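Local coordinates for sulfur oxygenase/reductase (Halothiobacillus neapolitanus, PDB 6QPA) that catalyses the oxygen-dependent disproportionation of elemental sulfur at a mononuclear iron site, as a sulfur oxygenase reductase that works without an external cofactor, at the interface of chains A and B. Residues are numbered along the deposited sequence; one frame, centred on the assembly and turned at random. Chains: chain A/B, Sulfur oxygenase/reductase.

The interface of chains A and B. Residues chain A 34, 37, 42, 45, 304-305; chain B 271, 273-275.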
ATOM      1  N   ILE A  34      13.640 -29.168 -46.148  1.00 36.82           N
ATOM      2  CA  ILE A  34      12.741 -29.801 -47.104  1.00 35.16           C
ATOM      3  C   ILE A  34      13.281 -29.552 -48.513  1.00 38.32           C
ATOM      4  O   ILE A  34      13.341 -30.457 -49.357  1.00 38.48           O
ATOM      5  CB  ILE A  34      11.308 -29.298 -46.921  1.00 39.28           C
ATOM      6  CG1 ILE A  34      10.772 -29.781 -45.570  1.00 38.98           C
ATOM      7  CG2 ILE A  34      10.425 -29.803 -48.043  1.00 32.78           C
ATOM      8  CD1 ILE A  34       9.442 -29.152 -45.174  1.00 43.78           C
ATOM      9  N   ALA A  37      16.459 -31.832 -49.088  1.00 40.56           N
ATOM     10  CA  ALA A  37      16.165 -33.258 -49.278  1.00 30.45           C
ATOM     11  C   ALA A  37      15.463 -33.575 -50.606  1.00 39.11           C
ATOM     12  O   ALA A  37      15.003 -34.716 -50.776  1.00 33.69           O
ATOM     13  CB  ALA A  37      15.334 -33.790 -48.116  1.00 33.78           C
ATOM     14  N   PHE A  42      21.618 -36.130 -51.163  1.00 30.73           N
ATOM     15  CA  PHE A  42      21.502 -35.643 -49.793  1.00 30.90           C
ATOM     16  C   PHE A  42      21.305 -36.800 -48.825  1.00 31.40           C
ATOM     17  O   PHE A  42      20.394 -37.613 -48.996  1.00 34.76           O
ATOM     18  CB  PHE A  42      20.335 -34.675 -49.669  1.00 30.80           C
ATOM     19  CG  PHE A  42      20.066 -34.227 -48.252  1.00 34.06           C
ATOM     20  CD1 PHE A  42      20.954 -33.391 -47.590  1.00 31.15           C
ATOM     21  CD2 PHE A  42      18.922 -34.649 -47.580  1.00 40.53           C
ATOM     22  CE1 PHE A  42      20.710 -32.971 -46.291  1.00 31.32           C
ATOM     23  CE2 PHE A  42      18.670 -34.240 -46.270  1.00 40.25           C
ATOM     24  CZ  PHE A  42      19.567 -33.395 -45.623  1.00 32.98           C
ATOM     25  N   PHE A  45      21.406 -34.441 -42.036  1.00 32.02           N
ATOM     26  CA  PHE A  45      21.780 -33.133 -41.524  1.00 32.14           C
ATOM     27  C   PHE A  45      21.821 -33.139 -39.999  1.00 36.74           C
ATOM     28  O   PHE A  45      21.283 -34.035 -39.339  1.00 32.43           O
ATOM     29  CB  PHE A  45      20.838 -32.033 -42.052  1.00 36.42           C
ATOM     30  CG  PHE A  45      19.460 -32.058 -41.464  1.00 34.92           C
ATOM     31  CD1 PHE A  45      19.183 -31.405 -40.261  1.00 47.17           C
ATOM     32  CD2 PHE A  45      18.426 -32.713 -42.121  1.00 38.63           C
ATOM     33  CE1 PHE A  45      17.894 -31.426 -39.703  1.00 48.43           C
ATOM     34  CE2 PHE A  45      17.115 -32.729 -41.577  1.00 44.02           C
ATOM     35  CZ  PHE A  45      16.859 -32.091 -40.366  1.00 46.85           C
ATOM     36  N   GLU A 304      17.760 -33.447 -36.085  1.00 32.09           N
ATOM     37  CA  GLU A 304      18.709 -34.329 -36.743  1.00 35.83           C
ATOM     38  C   GLU A 304      17.957 -35.231 -37.693  1.00 33.51           C
ATOM     39  O   GLU A 304      16.859 -35.701 -37.371  1.00 33.17           O
ATOM     40  CB  GLU A 304      19.464 -35.211 -35.756  1.00 34.16           C
ATOM     41  CG  GLU A 304      20.075 -34.486 -34.594  1.00 41.33           C
ATOM     42  CD  GLU A 304      20.822 -35.446 -33.694  1.00 35.64           C
ATOM     43  OE1 GLU A 304      20.231 -35.863 -32.674  1.00 28.95           O
ATOM     44  OE2 GLU A 304      21.979 -35.794 -34.031  1.00 31.60           O
ATOM     45  N   GLN A 305      18.527 -35.448 -38.868  1.00 34.52           N
ATOM     46  CA  GLN A 305      18.129 -36.581 -39.699  1.00 40.19           C
ATOM     47  C   GLN A 305      19.422 -37.375 -39.850  1.00 37.06           C
ATOM     48  O   GLN A 305      20.328 -36.999 -40.610  1.00 33.17           O
ATOM     49  CB  GLN A 305      17.429 -36.147 -41.002  1.00 42.88           C
ATOM     50  CG  GLN A 305      18.058 -36.480 -42.341  1.00 63.58           C
ATOM     51  CD  GLN A 305      17.992 -37.939 -42.751  1.00 55.61           C
ATOM     52  OE1 GLN A 305      18.254 -38.854 -41.962  1.00 48.23           O
ATOM     53  NE2 GLN A 305      17.683 -38.157 -44.023  1.00 54.46           N
TER
ATOM     54  N   HIS B 271      10.361 -36.950 -41.313  1.00 25.17           N
ATOM     55  CA  HIS B 271      11.300 -37.658 -42.188  1.00 28.63           C
ATOM     56  C   HIS B 271      10.724 -37.918 -43.576  1.00 29.93           C
ATOM     57  O   HIS B 271      11.494 -38.055 -44.529  1.00 35.00           O
ATOM     58  CB  HIS B 271      11.751 -38.995 -41.568  1.00 27.79           C
ATOM     59  CG  HIS B 271      12.850 -38.858 -40.562  1.00 29.73           C
ATOM     60  ND1 HIS B 271      12.707 -38.138 -39.395  1.00 37.03           N
ATOM     61  CD2 HIS B 271      14.106 -39.369 -40.535  1.00 37.20           C
ATOM     62  CE1 HIS B 271      13.834 -38.192 -38.703  1.00 32.63           C
ATOM     63  NE2 HIS B 271      14.698 -38.933 -39.373  1.00 40.37           N
ATOM     64  N   MET B 273       9.640 -35.864 -45.345  1.00 29.20           N
ATOM     65  CA  MET B 273      10.032 -34.686 -46.102  1.00 34.29           C
ATOM     66  C   MET B 273      11.530 -34.437 -46.118  1.00 35.69           C
ATOM     67  O   MET B 273      12.034 -33.897 -47.107  1.00 38.87           O
ATOM     68  CB  MET B 273       9.302 -33.450 -45.566  1.00 29.35           C
ATOM     69  CG  MET B 273       7.789 -33.530 -45.832  1.00 47.41           C
ATOM     70  SD  MET B 273       6.850 -32.089 -45.280  1.00 70.63           S
ATOM     71  CE  MET B 273       7.021 -32.191 -43.498  1.00 72.89           C
ATOM     72  N   VAL B 274      12.269 -34.842 -45.082  1.00 33.31           N
ATOM     73  CA  VAL B 274      13.680 -34.477 -44.988  1.00 33.94           C
ATOM     74  C   VAL B 274      14.621 -35.659 -45.166  1.00 38.29           C
ATOM     75  O   VAL B 274      15.845 -35.473 -45.097  1.00 37.36           O
ATOM     76  CB  VAL B 274      13.982 -33.738 -43.671  1.00 35.76           C
ATOM     77  CG1 VAL B 274      13.197 -32.448 -43.633  1.00 36.96           C
ATOM     78  CG2 VAL B 274      13.654 -34.624 -42.448  1.00 27.72           C
ATOM     79  N   ASP B 275      14.110 -36.851 -45.439  1.00 32.48           N
ATOM     80  CA  ASP B 275      14.945 -37.968 -45.858  1.00 32.61           C
ATOM     81  C   ASP B 275      14.610 -38.297 -47.307  1.00 33.87           C
ATOM     82  O   ASP B 275      13.460 -38.616 -47.620  1.00 32.57           O
ATOM     83  CB  ASP B 275      14.742 -39.196 -44.987  1.00 29.50           C
ATOM     84  CG  ASP B 275      15.618 -40.351 -45.437  1.00 40.64           C
ATOM     85  OD1 ASP B 275      15.316 -40.965 -46.485  1.00 33.89           O
ATOM     86  OD2 ASP B 275      16.622 -40.625 -44.752  1.00 41.13           O
TER
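B:Val274 ends the short helix 271-274 of one subunit and packs its side chain against apolar side chains of its neighbour, between A:Ile34 and A:Phe45. Its CB lies 3.9 Å from CE2 at the rim of the A:Phe45 ring. One branch, CG1, is turned anti to the carbonyl carbon (chi1 -62°) and goes to CG1 of A:Ile34, 4.1 Å away; the other, CG2, stays by the same A:Phe45 rim carbon. The A:Phe45 ring is backed on one face by its own chain, where the backbone N of A:Gln305 sits over the ring centre. A:Ala37 lies over the valine's backbone, its methyl CB 3.6 Å from CA of B:Val274. The carbonyl O of B:Val274 points at the edge of A:Phe42, in the plane of that ring and 3.3 Å from CE2 of A:Phe42. Further along, A:Ile34 and B:Met273 run side by side in the same direction, CD1 3.9 Å from SD. Polar contact comes from A:Gln305, which, its chain bent at chi2 (72°), brings amide NE2 to carboxylate OD2 of B:Asp275 in a 2.8 Å hydrogen bond. The two side chains meet at about a right angle, and NE2 comes from above the carboxylate plane, 40° out of it. The same NE2 makes a weak bond to the B:Val274 carbonyl. A leucine in place of A:Gln305 would probably leave the B:Asp275 carboxylate without its amide partner and free to turn. This small patch joins neighbouring subunits within the 24-subunit assembly, and is likely to contribute to holding that shell together.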